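Uncharacterized protein (Pseudomonas syringae pv. tomato, PDB 3K4I) is of unknown function but belongs to the aldolase/RraA family, whose members share a compact alpha/beta fold, and forms a three-chain assembly that binds magnesium. Local coordinates at residues C[97-102]-C[116-121]. Residues are numbered along the deposited sequence; the frame is centred on the assembly and turned at random.
Sequences CTVWGD and TVIDGV. With MG (magnesium ion), chain H.
Trp100 lays its indole over Thr116, while its CB touches Ile118, and its contacts can be followed outward from there. CB of Trp100 meets CD1 of Ile118 at 3.6 Å. CG stands anti to the backbone N (chi1 -168°). In the six-membered ring, Trp100 CE3 lies 3.7 Å from Thr116 CG2, and Trp100 CH2, at the far rim, 3.2 Å from Thr116 OG1. Thr116 CB sits 4.0 Å from the centroid of this Trp100 ring and only 5° off the normal, which defines a CH-pi contact over the face. The hydroxyl is above the same ring, but its hydrogen-bond partner is Tyr133 OH; Trp100 NE1 has a weak hydrogen bond to Thr105 OG1.

Beside this, CG2 of Val99 touches CG2 of Ile118 at 3.6 Å, the two side chains passing in opposite directions. Val121 CG2 meets Thr98 CG2 at 3.7 Å, these side chains crossing at about a right angle. Val99 N donates to Val121 O over 3.2 Å, with 158° at the hydrogen, and one water bridges Cys97 O to Val121 N.

Past Gly101, the N-cap of helix 102-110, Asp102 OD2 binds magnesium at 2.1 Å, a site shared with Glu200 of a second subunit. The contact thus packs the loop joining strand 85-90 to helix 102-110 against strand 115-119, parallel to 85-90, as in a beta-alpha-beta crossover.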
ATOM      1  N   CYS C  97       1.829  10.378 -14.445  1.00  9.40           N
ATOM      2  CA  CYS C  97       0.580  10.368 -15.205  1.00  8.72           C
ATOM      3  C   CYS C  97      -0.003   8.965 -15.132  1.00  8.12           C
ATOM      4  O   CYS C  97       0.702   7.989 -14.839  1.00  9.48           O
ATOM      5  CB  CYS C  97       0.799  10.790 -16.658  1.00  8.40           C
ATOM      6  SG  CYS C  97       2.077   9.853 -17.549  1.00 12.93           S
ATOM      7  N   THR C  98      -1.297   8.879 -15.383  1.00  6.45           N
ATOM      8  CA  THR C  98      -2.036   7.608 -15.251  1.00  6.39           C
ATOM      9  C   THR C  98      -2.519   7.100 -16.605  1.00  6.10           C
ATOM     10  O   THR C  98      -2.762   7.886 -17.534  1.00  7.49           O
ATOM     11  CB  THR C  98      -3.226   7.781 -14.314  1.00  6.03           C
ATOM     12  OG1 THR C  98      -4.060   8.833 -14.804  1.00  6.30           O
ATOM     13  CG2 THR C  98      -2.742   8.139 -12.908  1.00  7.21           C
ATOM     14  N   VAL C  99      -2.642   5.783 -16.723  1.00  4.59           N
ATOM     15  CA  VAL C  99      -3.049   5.161 -17.975  1.00  4.56           C
ATOM     16  C   VAL C  99      -4.232   4.214 -17.738  1.00  6.50           C
ATOM     17  O   VAL C  99      -4.428   3.257 -18.494  1.00  7.92           O
ATOM     18  CB  VAL C  99      -1.885   4.438 -18.724  1.00  4.52           C
ATOM     19  CG1 VAL C  99      -0.838   5.447 -19.257  1.00  3.92           C
ATOM     20  CG2 VAL C  99      -1.232   3.384 -17.871  1.00  4.40           C
ATOM     21  N   TRP C 100      -5.020   4.506 -16.706  1.00  5.40           N
ATOM     22  CA  TRP C 100      -6.288   3.755 -16.449  1.00  6.39           C
ATOM     23  C   TRP C 100      -7.147   4.609 -15.522  1.00  7.63           C
ATOM     24  O   TRP C 100      -6.621   5.242 -14.598  1.00  7.49           O
ATOM     25  CB  TRP C 100      -6.011   2.430 -15.772  1.00  6.13           C
ATOM     26  CG  TRP C 100      -7.227   1.525 -15.749  1.00  3.96           C
ATOM     27  CD1 TRP C 100      -8.118   1.370 -14.731  1.00  5.15           C
ATOM     28  CD2 TRP C 100      -7.669   0.689 -16.817  1.00  5.03           C
ATOM     29  NE1 TRP C 100      -9.111   0.452 -15.096  1.00  5.17           N
ATOM     30  CE2 TRP C 100      -8.851   0.025 -16.370  1.00  4.95           C
ATOM     31  CE3 TRP C 100      -7.167   0.416 -18.107  1.00  4.43           C
ATOM     32  CZ2 TRP C 100      -9.568  -0.872 -17.185  1.00  5.27           C
ATOM     33  CZ3 TRP C 100      -7.879  -0.457 -18.932  1.00  6.44           C
ATOM     34  CH2 TRP C 100      -9.070  -1.116 -18.449  1.00  3.88           C
ATOM     35  N   GLY C 101      -8.452   4.652 -15.763  1.00  6.67           N
ATOM     36  CA  GLY C 101      -9.339   5.408 -14.878  1.00  6.98           C
ATOM     37  C   GLY C 101     -10.763   4.895 -14.995  1.00  8.43           C
ATOM     38  O   GLY C 101     -10.960   3.756 -15.426  1.00  8.00           O
ATOM     39  N   ASP C 102     -11.722   5.737 -14.637  1.00  8.72           N
ATOM     40  CA  ASP C 102     -13.127   5.304 -14.497  1.00  8.96           C
ATOM     41  C   ASP C 102     -13.778   4.821 -15.782  1.00  8.78           C
ATOM     42  O   ASP C 102     -14.454   3.771 -15.781  1.00  9.23           O
ATOM     43  CB  ASP C 102     -14.000   6.360 -13.788  1.00 10.04           C
ATOM     44  CG  ASP C 102     -13.952   7.758 -14.435  1.00  8.61           C
ATOM     45  OD1 ASP C 102     -13.429   7.984 -15.558  1.00 11.42           O
ATOM     46  OD2 ASP C 102     -14.487   8.678 -13.772  1.00 12.57           O
ATOM     47  N   THR C 116      -6.517  -5.368 -15.220  1.00  5.73           N
ATOM     48  CA  THR C 116      -5.524  -4.491 -15.826  1.00  6.17           C
ATOM     49  C   THR C 116      -4.287  -4.498 -14.963  1.00  5.58           C
ATOM     50  O   THR C 116      -4.375  -4.304 -13.744  1.00  6.62           O
ATOM     51  CB  THR C 116      -6.056  -3.051 -15.988  1.00  7.38           C
ATOM     52  OG1 THR C 116      -7.156  -3.092 -16.893  1.00  5.01           O
ATOM     53  CG2 THR C 116      -5.008  -2.172 -16.626  1.00  4.88           C
ATOM     54  N   VAL C 117      -3.151  -4.715 -15.618  1.00  4.42           N
ATOM     55  CA  VAL C 117      -1.836  -4.761 -14.971  1.00  4.75           C
ATOM     56  C   VAL C 117      -1.074  -3.568 -15.540  1.00  4.61           C
ATOM     57  O   VAL C 117      -0.977  -3.464 -16.765  1.00  6.17           O
ATOM     58  CB  VAL C 117      -1.120  -6.060 -15.360  1.00  5.99           C
ATOM     59  CG1 VAL C 117       0.289  -6.071 -14.834  1.00  5.50           C
ATOM     60  CG2 VAL C 117      -1.889  -7.249 -14.835  1.00  5.85           C
ATOM     61  N   ILE C 118      -0.492  -2.717 -14.683  1.00  5.15           N
ATOM     62  CA  ILE C 118       0.156  -1.480 -15.143  1.00  5.52           C
ATOM     63  C   ILE C 118       1.571  -1.287 -14.630  1.00  4.44           C
ATOM     64  O   ILE C 118       1.803  -1.227 -13.417  1.00  3.84           O
ATOM     65  CB  ILE C 118      -0.667  -0.213 -14.786  1.00  6.51           C
ATOM     66  CG1 ILE C 118      -2.123  -0.377 -15.214  1.00  5.99           C
ATOM     67  CG2 ILE C 118      -0.086   1.007 -15.472  1.00  6.51           C
ATOM     68  CD1 ILE C 118      -3.024   0.748 -14.749  1.00  8.53           C
ATOM     69  N   ASP C 119       2.493  -1.173 -15.587  1.00  5.26           N
ATOM     70  CA  ASP C 119       3.870  -0.756 -15.313  1.00  6.02           C
ATOM     71  C   ASP C 119       3.801   0.774 -15.348  1.00  5.66           C
ATOM     72  O   ASP C 119       4.157   1.406 -16.333  1.00  6.03           O
ATOM     73  CB  ASP C 119       4.805  -1.355 -16.376  1.00  7.57           C
ATOM     74  CG  ASP C 119       6.209  -0.744 -16.367  1.00 10.91           C
ATOM     75  OD1 ASP C 119       6.701  -0.427 -15.290  1.00  7.05           O
ATOM     76  OD2 ASP C 119       6.786  -0.599 -17.469  1.00  9.66           O
ATOM     77  N   GLY C 120       3.334   1.346 -14.242  1.00  5.72           N
ATOM     78  CA  GLY C 120       2.868   2.708 -14.206  1.00  5.67           C
ATOM     79  C   GLY C 120       1.787   2.819 -13.151  1.00  5.50           C
ATOM     80  O   GLY C 120       1.665   1.956 -12.281  1.00  6.00           O
ATOM     81  N   VAL C 121       1.011   3.889 -13.215  1.00  4.53           N
ATOM     82  CA  VAL C 121      -0.011   4.153 -12.189  1.00  4.99           C
ATOM     83  C   VAL C 121      -1.403   4.384 -12.780  1.00  5.52           C
ATOM     84  O   VAL C 121      -1.545   4.579 -14.006  1.00  4.74           O
ATOM     85  CB  VAL C 121       0.414   5.326 -11.267  1.00  5.08           C
ATOM     86  CG1 VAL C 121       1.690   4.950 -10.511  1.00  6.56           C
ATOM     87  CG2 VAL C 121       0.581   6.646 -12.043  1.00  6.90           C
TER
HETATM   88 MG    MG H 501     -14.110  10.698 -13.651  1.00 21.03          MG
HETATM   89  O   HOH W   1       1.913   5.597 -15.342  1.00  7.61           O
HETATM   90  O   HOH W   2     -12.218  10.470 -14.279  1.00 15.96           O
HETATM   91  O   HOH W   3     -13.532  10.385 -11.717  1.00 23.53           O
HETATM   92  O   HOH W   4     -13.793  12.635 -13.268  1.00 20.72           O
HETATM   93  O   HOH W   5     -16.021  11.102 -13.073  1.00 18.40           O